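Local coordinates for protein probable aromatic acid decarboxylase (Aquifex aeolicus, PDB 2EJB) that probably transfers a dimethylallyl group from dimethylallyl phosphate to FMN, making the prenylated flavin cofactor used by UbiD decarboxylases, at residues C7-S12 with V85-C90; V122-E127 with V149-A154; I35-K40 with H64-F69. All blocks are in the same frame, centred on the assembly; numbering follows the deposited sequence.

Interaction 1. Residues C7-S12 with V85-C90; sequences CITGAS and VYVVPC
Thr9 has a chi1 of 64°, which sets OG1 in the crowded position between the backbone N and the carbonyl carbon. CG2 is then anti to the carbonyl carbon. OG1 faces the carbonyl oxygen of Pro89, which follows a cis peptide bond at the corner the chain turns at Val88 and Pro89. Pro89 O accepts twice from Thr9. Thr9 N comes nearly along the C=O axis to Pro89 O, at 3.2 Å. Thr9 OG1 donates from above the carbonyl plane, and its 2.3 Å to Pro89 O is very short, so the fit is tight in this model. OG1 is also hydrogen-bonded to Ser91 N. On the same threonine, CG2 meets Val87 CG1 at 4.0 Å, the two side chains crossing obliquely. Earlier in the two segments the strands pair in parallel. Cys7 N donates to Tyr86 O at 2.7 Å, and Val88 N returns a bond to Cys7 O at 2.9 Å. Ile8 CG2, anti to the backbone N, packs on Pro89 CD at 3.7 Å. Ala11 CB meets the same proline ring at CG, 4.1 Å away. Helix 14-26 also packs against this ring, through Val14. The contact joins two neighbouring central strands of a parallel, Rossmann-like flavoprotein sheet. The loop leaving strand 3-8 carries Gly10, Ala11 and Ser12, which are predicted to bind FMN.

Interaction 2. Residues V122-E127 with V149-A154; sequences VLLVRE and VPASPA
Val149 O is unusually crowded, with two carbons of Leu124 beside the N-H it accepts from. Leu124 CA sits 2.9 Å from Val149 O in a CA-H...O contact, and Leu124 CD1 is 3.1 Å from the same oxygen. The donor is Val125 N, which reaches Val149 O at 2.8 Å from above the carbonyl plane. Leu124 CG is anti to the backbone N (chi1 -175°), and chi2 of 74° swings CD1 across to Val149. There CD1 also meets Val149 CG1 at 3.7 Å, the two side chains crossing obliquely. Val122 and Val149 lie side by side instead, pointing the same way. Strands 121-125 and 147-150 are the two parallel strands of a beta-alpha-beta unit, linked through helix 132-143. Two more backbone bonds join the segments: Val149 N runs almost straight to Leu123 O at 2.7 Å, and Ala151 N donates to Val125 O at 2.7 Å. Past the strand, Ala151 is the centre of an inverse gamma turn. Its CB packs on Leu124 CG at 4.0 Å and also touches CB and CG of Arg126. Arg126, predicted to bind FMN, bends at chi2 and chi3, and its NH2 is hydrogen-bonded to Ser152 O of the second subunit.

Interaction 3. Residues I35-K40 with H64-F69; sequences ISRNAK and HEENDF
Ser36 OG is gripped twice. It accepts a capping bond from Ala39 N at 2.8 Å and makes a weak hydrogen bond with Ile8 O. The chi1 of 74° puts OG between the backbone N and the carbonyl carbon, where it can cap helix 37-45. Ser36 is also predicted to bind FMN. Glu66 comes to the same helix end from the neighbouring segment. Its CG takes the crowded position (chi1 66°), and the chain then extends so that OE2 lies 2.7 Å from Arg37 N. The positive end of the helix is likely to stabilise this carboxylate. The Arg37 and Glu66 side chains cross at about a right angle, with NH1 of Arg37 4.6 Å from Glu66 OE1, near enough for charge attraction but not a salt bridge. An alanine here lacks the carboxylate, and the start of helix 37-45 would probably lose its negative neighbour beside Arg37 N. Strand 61-65 is an outermost strand of the parallel sheet within this chain, and here water joins it to strand 30-35. One water lies 2.8 Å from Ile35 N and 2.6 Å from His64 O. A second links Ile35 O with Glu65 OE1, at 3.1 Å and 2.9 Å from the water.

Overall arrangement
All three contacts belong to one parallel sheet. Interactions 1 and 2 are buried, and interaction 3 is partly buried. Strands 82-90 and 121-125 are neighbours, so interactions 1 and 2 join directly through backbone pairs such as Cys90 N to Leu124 O. Interaction 3 meets interaction 1 where Ile8 O lies beside Ser36 N, and along the chain it is nested in the loop that interaction 1 closes. Interactions 2 and 3 do not touch and lie on opposite sides of the chain's centre, about 21 Å apart between centres. Direct backbone bonds and apolar side chains carry the first two. Waters and charged groups dominate the third. Interaction 2 alone reaches extensively into the second subunit.

Interaction 1. Residues C7-S12 with V85-C90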
ATOM      1  N   CYS A   7       5.773  10.805  14.812  1.00 36.09           N
ATOM      2  CA  CYS A   7       5.225  11.965  14.126  1.00 37.23           C
ATOM      3  C   CYS A   7       3.980  11.522  13.374  1.00 37.25           C
ATOM      4  O   CYS A   7       4.001  10.510  12.667  1.00 35.63           O
ATOM      5  CB  CYS A   7       6.239  12.529  13.132  1.00 34.40           C
ATOM      6  SG  CYS A   7       7.838  12.989  13.853  1.00 39.09           S
ATOM      7  N   ILE A   8       2.899  12.280  13.525  1.00 39.71           N
ATOM      8  CA  ILE A   8       1.648  11.961  12.848  1.00 38.53           C
ATOM      9  C   ILE A   8       1.313  13.102  11.898  1.00 39.23           C
ATOM     10  O   ILE A   8       1.067  14.230  12.324  1.00 35.23           O
ATOM     11  CB  ILE A   8       0.517  11.759  13.877  1.00 42.67           C
ATOM     12  CG1 ILE A   8       0.974  10.739  14.924  1.00 32.38           C
ATOM     13  CG2 ILE A   8      -0.753  11.271  13.182  1.00 33.81           C
ATOM     14  CD1 ILE A   8      -0.068  10.410  15.977  1.00 46.19           C
ATOM     15  N   THR A   9       1.322  12.803  10.601  1.00 37.43           N
ATOM     16  CA  THR A   9       1.043  13.809   9.587  1.00 34.80           C
ATOM     17  C   THR A   9      -0.394  13.767   9.091  1.00 45.28           C
ATOM     18  O   THR A   9      -1.148  12.845   9.405  1.00 42.60           O
ATOM     19  CB  THR A   9       1.979  13.654   8.376  1.00 38.00           C
ATOM     20  OG1 THR A   9       1.739  12.392   7.736  1.00 32.63           O
ATOM     21  CG2 THR A   9       3.428  13.724   8.825  1.00 32.42           C
ATOM     22  N   GLY A  10      -0.757  14.780   8.308  1.00 49.94           N
ATOM     23  CA  GLY A  10      -2.101  14.874   7.771  1.00 50.12           C
ATOM     24  C   GLY A  10      -2.313  14.040   6.524  1.00 55.22           C
ATOM     25  O   GLY A  10      -2.093  14.501   5.400  1.00 55.01           O
ATOM     26  N   ALA A  11      -2.744  12.802   6.734  1.00 52.40           N
ATOM     27  CA  ALA A  11      -3.011  11.870   5.647  1.00 49.69           C
ATOM     28  C   ALA A  11      -4.101  10.919   6.121  1.00 47.23           C
ATOM     29  O   ALA A  11      -4.215  10.652   7.318  1.00 46.64           O
ATOM     30  CB  ALA A  11      -1.744  11.092   5.295  1.00 47.59           C
ATOM     31  N   SER A  12      -4.905  10.417   5.190  1.00 45.52           N
ATOM     32  CA  SER A  12      -5.979   9.496   5.546  1.00 45.90           C
ATOM     33  C   SER A  12      -5.351   8.259   6.169  1.00 44.07           C
ATOM     34  O   SER A  12      -4.477   7.627   5.571  1.00 47.78           O
ATOM     35  CB  SER A  12      -6.785   9.101   4.304  1.00 41.33           C
ATOM     36  OG  SER A  12      -7.842   8.221   4.640  1.00 48.94           O
ATOM     37  N   VAL A  85      12.507   6.402  14.756  1.00 37.53           N
ATOM     38  CA  VAL A  85      11.560   7.470  14.492  1.00 35.31           C
ATOM     39  C   VAL A  85      10.466   6.990  13.564  1.00 33.20           C
ATOM     40  O   VAL A  85      10.744   6.489  12.472  1.00 35.28           O
ATOM     41  CB  VAL A  85      12.236   8.682  13.834  1.00 35.77           C
ATOM     42  CG1 VAL A  85      11.179   9.699  13.411  1.00 34.91           C
ATOM     43  CG2 VAL A  85      13.215   9.315  14.806  1.00 39.76           C
ATOM     44  N   TYR A  86       9.224   7.145  14.008  1.00 27.04           N
ATOM     45  CA  TYR A  86       8.060   6.762  13.216  1.00 33.80           C
ATOM     46  C   TYR A  86       7.365   7.999  12.679  1.00 33.16           C
ATOM     47  O   TYR A  86       7.257   9.014  13.372  1.00 29.93           O
ATOM     48  CB  TYR A  86       7.033   5.991  14.055  1.00 28.47           C
ATOM     49  CG  TYR A  86       7.410   4.569  14.400  1.00 38.43           C
ATOM     50  CD1 TYR A  86       7.675   4.199  15.720  1.00 34.59           C
ATOM     51  CD2 TYR A  86       7.476   3.586  13.414  1.00 32.40           C
ATOM     52  CE1 TYR A  86       7.995   2.885  16.048  1.00 35.36           C
ATOM     53  CE2 TYR A  86       7.795   2.271  13.733  1.00 35.95           C
ATOM     54  CZ  TYR A  86       8.051   1.927  15.052  1.00 34.21           C
ATOM     55  OH  TYR A  86       8.359   0.628  15.378  1.00 29.45           O
ATOM     56  N   VAL A  87       6.905   7.905  11.438  1.00 32.22           N
ATOM     57  CA  VAL A  87       6.152   8.970  10.790  1.00 32.23           C
ATOM     58  C   VAL A  87       4.946   8.186  10.285  1.00 36.27           C
ATOM     59  O   VAL A  87       4.923   7.687   9.154  1.00 31.37           O
ATOM     60  CB  VAL A  87       6.924   9.602   9.609  1.00 38.07           C
ATOM     61  CG1 VAL A  87       6.062  10.652   8.929  1.00 30.61           C
ATOM     62  CG2 VAL A  87       8.213  10.246  10.116  1.00 35.60           C
ATOM     63  N   VAL A  88       3.958   8.063  11.169  1.00 34.79           N
ATOM     64  CA  VAL A  88       2.749   7.294  10.914  1.00 35.43           C
ATOM     65  C   VAL A  88       1.462   8.059  11.232  1.00 40.26           C
ATOM     66  O   VAL A  88       1.180   8.363  12.392  1.00 33.30           O
ATOM     67  CB  VAL A  88       2.758   6.002  11.770  1.00 32.31           C
ATOM     68  CG1 VAL A  88       1.504   5.183  11.501  1.00 24.63           C
ATOM     69  CG2 VAL A  88       4.023   5.190  11.486  1.00 30.99           C
ATOM     70  N   PRO A  89       0.680   8.403  10.199  1.00 39.23           N
ATOM     71  CA  PRO A  89       0.980   8.090   8.799  1.00 39.22           C
ATOM     72  C   PRO A  89       1.849   9.194   8.209  1.00 33.20           C
ATOM     73  O   PRO A  89       1.890  10.301   8.734  1.00 33.38           O
ATOM     74  CB  PRO A  89      -0.398   8.047   8.155  1.00 36.98           C
ATOM     75  CG  PRO A  89      -1.118   9.140   8.885  1.00 43.25           C
ATOM     76  CD  PRO A  89      -0.699   8.912  10.337  1.00 42.78           C
ATOM     77  N   CYS A  90       2.534   8.882   7.115  1.00 32.95           N
ATOM     78  CA  CYS A  90       3.393   9.842   6.440  1.00 30.61           C
ATOM     79  C   CYS A  90       2.738  10.268   5.126  1.00 35.60           C
ATOM     80  O   CYS A  90       2.678   9.486   4.179  1.00 33.91           O
ATOM     81  CB  CYS A  90       4.759   9.210   6.156  1.00 29.30           C
ATOM     82  SG  CYS A  90       5.915  10.294   5.275  1.00 31.79           S
TER

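Interaction 2. Residues V122-E127 with V149-A154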
ATOM      1  N   VAL A 122      11.115   5.133  10.108  1.00 36.81           N
ATOM      2  CA  VAL A 122      10.062   4.296   9.537  1.00 33.74           C
ATOM      3  C   VAL A 122       8.851   5.120   9.097  1.00 34.09           C
ATOM      4  O   VAL A 122       8.280   5.874   9.885  1.00 35.20           O
ATOM      5  CB  VAL A 122       9.613   3.229  10.557  1.00 34.03           C
ATOM      6  CG1 VAL A 122       8.718   2.204   9.887  1.00 29.09           C
ATOM      7  CG2 VAL A 122      10.835   2.550  11.172  1.00 36.61           C
ATOM      8  N   LEU A 123       8.456   4.960   7.839  1.00 28.99           N
ATOM      9  CA  LEU A 123       7.320   5.697   7.281  1.00 27.26           C
ATOM     10  C   LEU A 123       6.181   4.776   6.849  1.00 31.75           C
ATOM     11  O   LEU A 123       6.414   3.703   6.284  1.00 32.41           O
ATOM     12  CB  LEU A 123       7.782   6.523   6.072  1.00 28.71           C
ATOM     13  CG  LEU A 123       8.536   7.855   6.216  1.00 41.98           C
ATOM     14  CD1 LEU A 123       9.345   7.915   7.490  1.00 38.03           C
ATOM     15  CD2 LEU A 123       9.416   8.060   4.977  1.00 37.43           C
ATOM     16  N   LEU A 124       4.947   5.189   7.134  1.00 31.73           N
ATOM     17  CA  LEU A 124       3.783   4.410   6.727  1.00 30.25           C
ATOM     18  C   LEU A 124       3.110   5.243   5.657  1.00 33.63           C
ATOM     19  O   LEU A 124       2.524   6.281   5.953  1.00 33.78           O
ATOM     20  CB  LEU A 124       2.800   4.167   7.885  1.00 32.40           C
ATOM     21  CG  LEU A 124       1.650   3.235   7.459  1.00 36.99           C
ATOM     22  CD1 LEU A 124       2.186   1.815   7.370  1.00 38.77           C
ATOM     23  CD2 LEU A 124       0.496   3.297   8.457  1.00 40.20           C
ATOM     24  N   VAL A 125       3.215   4.802   4.410  1.00 33.96           N
ATOM     25  CA  VAL A 125       2.623   5.535   3.300  1.00 32.13           C
ATOM     26  C   VAL A 125       1.267   4.963   2.914  1.00 38.24           C
ATOM     27  O   VAL A 125       1.081   3.750   2.838  1.00 36.32           O
ATOM     28  CB  VAL A 125       3.556   5.525   2.070  1.00 30.27           C
ATOM     29  CG1 VAL A 125       2.896   6.268   0.921  1.00 29.79           C
ATOM     30  CG2 VAL A 125       4.894   6.185   2.430  1.00 29.05           C
ATOM     31  N   ARG A 126       0.324   5.864   2.674  1.00 36.80           N
ATOM     32  CA  ARG A 126      -1.032   5.494   2.315  1.00 37.70           C
ATOM     33  C   ARG A 126      -1.461   6.380   1.150  1.00 40.56           C
ATOM     34  O   ARG A 126      -1.886   7.517   1.342  1.00 36.22           O
ATOM     35  CB  ARG A 126      -1.940   5.699   3.534  1.00 44.21           C
ATOM     36  CG  ARG A 126      -3.357   5.157   3.424  1.00 47.61           C
ATOM     37  CD  ARG A 126      -4.230   6.063   2.586  1.00 46.46           C
ATOM     38  NE  ARG A 126      -4.650   5.403   1.362  1.00 52.10           N
ATOM     39  CZ  ARG A 126      -5.164   6.033   0.315  1.00 51.06           C
ATOM     40  NH1 ARG A 126      -5.321   7.350   0.340  1.00 50.81           N
ATOM     41  NH2 ARG A 126      -5.516   5.340  -0.757  1.00 44.36           N
ATOM     42  N   GLU A 127      -1.315   5.855  -0.062  1.00 39.43           N
ATOM     43  CA  GLU A 127      -1.688   6.578  -1.271  1.00 35.32           C
ATOM     44  C   GLU A 127      -2.019   5.577  -2.380  1.00 37.82           C
ATOM     45  O   GLU A 127      -1.543   4.444  -2.358  1.00 37.95           O
ATOM     46  CB  GLU A 127      -0.543   7.500  -1.710  1.00 40.98           C
ATOM     47  CG  GLU A 127      -0.812   8.248  -3.009  1.00 41.06           C
ATOM     48  CD  GLU A 127      -2.043   9.128  -2.929  1.00 48.24           C
ATOM     49  OE1 GLU A 127      -1.924  10.279  -2.455  1.00 44.15           O
ATOM     50  OE2 GLU A 127      -3.133   8.660  -3.334  1.00 44.61           O
ATOM     51  N   VAL A 149       6.857   1.538   4.784  1.00 33.59           N
ATOM     52  CA  VAL A 149       5.807   0.557   4.982  1.00 34.29           C
ATOM     53  C   VAL A 149       4.509   1.109   4.416  1.00 32.65           C
ATOM     54  O   VAL A 149       4.007   2.129   4.888  1.00 31.84           O
ATOM     55  CB  VAL A 149       5.581   0.262   6.482  1.00 38.08           C
ATOM     56  CG1 VAL A 149       4.593  -0.887   6.634  1.00 39.85           C
ATOM     57  CG2 VAL A 149       6.909  -0.063   7.169  1.00 30.40           C
ATOM     58  N   PRO A 150       3.958   0.459   3.383  1.00 28.45           N
ATOM     59  CA  PRO A 150       2.701   0.957   2.819  1.00 33.33           C
ATOM     60  C   PRO A 150       1.580   0.492   3.737  1.00 26.51           C
ATOM     61  O   PRO A 150       1.684  -0.568   4.342  1.00 31.79           O
ATOM     62  CB  PRO A 150       2.642   0.266   1.463  1.00 31.16           C
ATOM     63  CG  PRO A 150       3.220  -1.073   1.784  1.00 30.80           C
ATOM     64  CD  PRO A 150       4.436  -0.714   2.631  1.00 34.45           C
ATOM     65  N   ALA A 151       0.521   1.280   3.865  1.00 28.79           N
ATOM     66  CA  ALA A 151      -0.583   0.863   4.717  1.00 34.44           C
ATOM     67  C   ALA A 151      -1.416  -0.122   3.901  1.00 32.67           C
ATOM     68  O   ALA A 151      -2.507   0.204   3.440  1.00 27.49           O
ATOM     69  CB  ALA A 151      -1.422   2.070   5.132  1.00 25.47           C
ATOM     70  N   SER A 152      -0.878  -1.326   3.710  1.00 34.53           N
ATOM     71  CA  SER A 152      -1.558  -2.368   2.938  1.00 33.82           C
ATOM     72  C   SER A 152      -1.772  -3.604   3.803  1.00 38.56           C
ATOM     73  O   SER A 152      -0.966  -4.544   3.772  1.00 38.64           O
ATOM     74  CB  SER A 152      -0.718  -2.747   1.707  1.00 40.43           C
ATOM     75  OG  SER A 152      -0.427  -1.611   0.905  1.00 45.95           O
ATOM     76  N   PRO A 153      -2.862  -3.628   4.589  1.00 37.63           N
ATOM     77  CA  PRO A 153      -3.091  -4.802   5.431  1.00 43.10           C
ATOM     78  C   PRO A 153      -3.265  -6.065   4.605  1.00 42.88           C
ATOM     79  O   PRO A 153      -3.708  -6.014   3.460  1.00 44.16           O
ATOM     80  CB  PRO A 153      -4.350  -4.426   6.212  1.00 45.39           C
ATOM     81  CG  PRO A 153      -5.065  -3.519   5.268  1.00 45.87           C
ATOM     82  CD  PRO A 153      -3.958  -2.658   4.738  1.00 34.70           C
ATOM     83  N   ALA A 154      -2.898  -7.197   5.182  1.00 42.80           N
ATOM     84  CA  ALA A 154      -3.037  -8.463   4.486  1.00 44.72           C
ATOM     85  C   ALA A 154      -4.154  -9.275   5.133  1.00 49.15           C
ATOM     86  O   ALA A 154      -4.682  -8.888   6.171  1.00 46.38           O
ATOM     87  CB  ALA A 154      -1.746  -9.217   4.547  1.00 38.22           C
TER

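Interaction 3. Residues I35-K40 with H64-F69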
ATOM      1  N   ILE A  35       2.444  16.171  16.394  1.00 45.03           N
ATOM      2  CA  ILE A  35       1.189  16.075  15.658  1.00 50.78           C
ATOM      3  C   ILE A  35       0.990  17.295  14.777  1.00 51.49           C
ATOM      4  O   ILE A  35       0.977  18.426  15.267  1.00 55.45           O
ATOM      5  CB  ILE A  35      -0.011  15.974  16.610  1.00 52.22           C
ATOM      6  CG1 ILE A  35       0.242  14.885  17.651  1.00 49.68           C
ATOM      7  CG2 ILE A  35      -1.272  15.653  15.818  1.00 48.93           C
ATOM      8  CD1 ILE A  35      -0.832  14.788  18.711  1.00 50.55           C
ATOM      9  N   SER A  36       0.842  17.065  13.477  1.00 54.22           N
ATOM     10  CA  SER A  36       0.634  18.155  12.531  1.00 58.27           C
ATOM     11  C   SER A  36      -0.797  18.676  12.678  1.00 62.02           C
ATOM     12  O   SER A  36      -1.663  17.978  13.207  1.00 58.71           O
ATOM     13  CB  SER A  36       0.853  17.670  11.094  1.00 60.77           C
ATOM     14  OG  SER A  36      -0.234  16.873  10.652  1.00 60.59           O
ATOM     15  N   ARG A  37      -1.039  19.903  12.223  1.00 62.88           N
ATOM     16  CA  ARG A  37      -2.374  20.493  12.297  1.00 67.48           C
ATOM     17  C   ARG A  37      -3.231  19.672  11.346  1.00 64.97           C
ATOM     18  O   ARG A  37      -4.370  19.312  11.657  1.00 62.55           O
ATOM     19  CB  ARG A  37      -2.342  21.953  11.829  1.00 67.47           C
ATOM     20  CG  ARG A  37      -2.154  22.084  10.331  1.00 71.98           C
ATOM     21  CD  ARG A  37      -1.654  23.444   9.884  1.00 78.25           C
ATOM     22  NE  ARG A  37      -1.145  23.339   8.519  1.00 83.94           N
ATOM     23  CZ  ARG A  37      -0.087  23.993   8.049  1.00 89.25           C
ATOM     24  NH1 ARG A  37       0.596  24.820   8.830  1.00 91.83           N
ATOM     25  NH2 ARG A  37       0.303  23.801   6.797  1.00 91.60           N
ATOM     26  N   ASN A  38      -2.653  19.375  10.185  1.00 64.40           N
ATOM     27  CA  ASN A  38      -3.318  18.596   9.159  1.00 65.41           C
ATOM     28  C   ASN A  38      -3.823  17.282   9.734  1.00 67.19           C
ATOM     29  O   ASN A  38      -4.879  16.796   9.339  1.00 63.24           O
ATOM     30  CB  ASN A  38      -2.360  18.337   7.987  1.00 72.82           C
ATOM     31  CG  ASN A  38      -2.677  19.196   6.773  1.00 76.86           C
ATOM     32  OD1 ASN A  38      -2.032  20.217   6.523  1.00 78.01           O
ATOM     33  ND2 ASN A  38      -3.693  18.790   6.019  1.00 84.56           N
ATOM     34  N   ALA A  39      -3.076  16.721  10.680  1.00 63.60           N
ATOM     35  CA  ALA A  39      -3.454  15.459  11.304  1.00 62.11           C
ATOM     36  C   ALA A  39      -4.621  15.625  12.272  1.00 62.08           C
ATOM     37  O   ALA A  39      -5.475  14.745  12.387  1.00 62.73           O
ATOM     38  CB  ALA A  39      -2.258  14.857  12.030  1.00 55.55           C
ATOM     39  N   LYS A  40      -4.655  16.754  12.969  1.00 62.80           N
ATOM     40  CA  LYS A  40      -5.720  17.012  13.928  1.00 61.82           C
ATOM     41  C   LYS A  40      -7.091  16.967  13.250  1.00 59.93           C
ATOM     42  O   LYS A  40      -7.989  16.251  13.694  1.00 55.01           O
ATOM     43  CB  LYS A  40      -5.514  18.375  14.600  1.00 61.63           C
ATOM     44  CG  LYS A  40      -4.190  18.533  15.341  1.00 57.01           C
ATOM     45  CD  LYS A  40      -4.376  19.340  16.613  1.00 65.75           C
ATOM     46  CE  LYS A  40      -3.086  19.536  17.395  1.00 65.50           C
ATOM     47  NZ  LYS A  40      -3.363  20.205  18.700  1.00 73.47           N
ATOM     48  N   HIS A  64       5.493  17.735  21.273  1.00 44.59           N
ATOM     49  CA  HIS A  64       6.274  18.830  20.707  1.00 45.37           C
ATOM     50  C   HIS A  64       5.478  19.527  19.609  1.00 47.43           C
ATOM     51  O   HIS A  64       4.831  18.872  18.788  1.00 46.38           O
ATOM     52  CB  HIS A  64       7.584  18.292  20.129  1.00 41.10           C
ATOM     53  CG  HIS A  64       8.403  17.507  21.105  1.00 38.46           C
ATOM     54  ND1 HIS A  64       9.603  17.960  21.604  1.00 41.08           N
ATOM     55  CD2 HIS A  64       8.186  16.297  21.681  1.00 41.14           C
ATOM     56  CE1 HIS A  64      10.094  17.063  22.448  1.00 41.00           C
ATOM     57  NE2 HIS A  64       9.254  16.049  22.509  1.00 41.53           N
ATOM     58  N   GLU A  65       5.532  20.854  19.598  1.00 50.10           N
ATOM     59  CA  GLU A  65       4.821  21.645  18.597  1.00 52.29           C
ATOM     60  C   GLU A  65       5.408  21.415  17.214  1.00 48.70           C
ATOM     61  O   GLU A  65       6.623  21.479  17.027  1.00 45.33           O
ATOM     62  CB  GLU A  65       4.895  23.132  18.945  1.00 57.64           C
ATOM     63  CG  GLU A  65       3.988  23.538  20.087  1.00 64.39           C
ATOM     64  CD  GLU A  65       2.526  23.514  19.696  1.00 69.03           C
ATOM     65  OE1 GLU A  65       2.021  22.435  19.323  1.00 73.99           O
ATOM     66  OE2 GLU A  65       1.878  24.579  19.756  1.00 80.66           O
ATOM     67  N   GLU A  66       4.536  21.160  16.245  1.00 49.38           N
ATOM     68  CA  GLU A  66       4.960  20.901  14.874  1.00 47.98           C
ATOM     69  C   GLU A  66       5.812  22.020  14.303  1.00 45.63           C
ATOM     70  O   GLU A  66       6.475  21.842  13.286  1.00 49.36           O
ATOM     71  CB  GLU A  66       3.743  20.697  13.974  1.00 45.62           C
ATOM     72  CG  GLU A  66       2.882  21.935  13.816  1.00 54.32           C
ATOM     73  CD  GLU A  66       1.748  21.723  12.834  1.00 56.58           C
ATOM     74  OE1 GLU A  66       2.028  21.518  11.634  1.00 60.54           O
ATOM     75  OE2 GLU A  66       0.577  21.752  13.262  1.00 60.49           O
ATOM     76  N   ASN A  67       5.796  23.173  14.958  1.00 47.85           N
ATOM     77  CA  ASN A  67       6.568  24.315  14.481  1.00 51.55           C
ATOM     78  C   ASN A  67       7.753  24.645  15.379  1.00 45.68           C
ATOM     79  O   ASN A  67       8.546  25.528  15.061  1.00 55.29           O
ATOM     80  CB  ASN A  67       5.664  25.544  14.381  1.00 56.06           C
ATOM     81  CG  ASN A  67       5.140  25.992  15.737  1.00 64.89           C
ATOM     82  OD1 ASN A  67       4.562  25.202  16.491  1.00 63.78           O
ATOM     83  ND2 ASN A  67       5.339  27.265  16.053  1.00 68.03           N
ATOM     84  N   ASP A  68       7.882  23.931  16.489  1.00 46.30           N
ATOM     85  CA  ASP A  68       8.959  24.192  17.435  1.00 45.57           C
ATOM     86  C   ASP A  68      10.290  23.534  17.107  1.00 47.25           C
ATOM     87  O   ASP A  68      10.535  22.379  17.471  1.00 45.20           O
ATOM     88  CB  ASP A  68       8.526  23.790  18.845  1.00 46.48           C
ATOM     89  CG  ASP A  68       9.631  23.981  19.861  1.00 39.98           C
ATOM     90  OD1 ASP A  68      10.488  24.857  19.631  1.00 46.13           O
ATOM     91  OD2 ASP A  68       9.643  23.269  20.887  1.00 46.90           O
ATOM     92  N   PHE A  69      11.160  24.291  16.444  1.00 47.83           N
ATOM     93  CA  PHE A  69      12.477  23.798  16.057  1.00 51.03           C
ATOM     94  C   PHE A  69      13.512  23.846  17.178  1.00 55.39           C
ATOM     95  O   PHE A  69      14.696  23.606  16.931  1.00 54.14           O
ATOM     96  CB  PHE A  69      13.005  24.578  14.853  1.00 54.13           C
ATOM     97  CG  PHE A  69      12.223  24.348  13.593  1.00 56.94           C
ATOM     98  CD1 PHE A  69      10.925  24.826  13.468  1.00 60.45           C
ATOM     99  CD2 PHE A  69      12.785  23.649  12.530  1.00 55.49           C
ATOM    100  CE1 PHE A  69      10.195  24.611  12.304  1.00 60.76           C
ATOM    101  CE2 PHE A  69      12.064  23.427  11.361  1.00 58.60           C
ATOM    102  CZ  PHE A  69      10.765  23.912  11.247  1.00 54.54           C
TER
HETATM  103  O   HOH W   1       2.415  18.470  18.000  1.00 52.94           O
HETATM  104  O   HOH W   2       1.254  21.041  16.907  1.00 75.63           O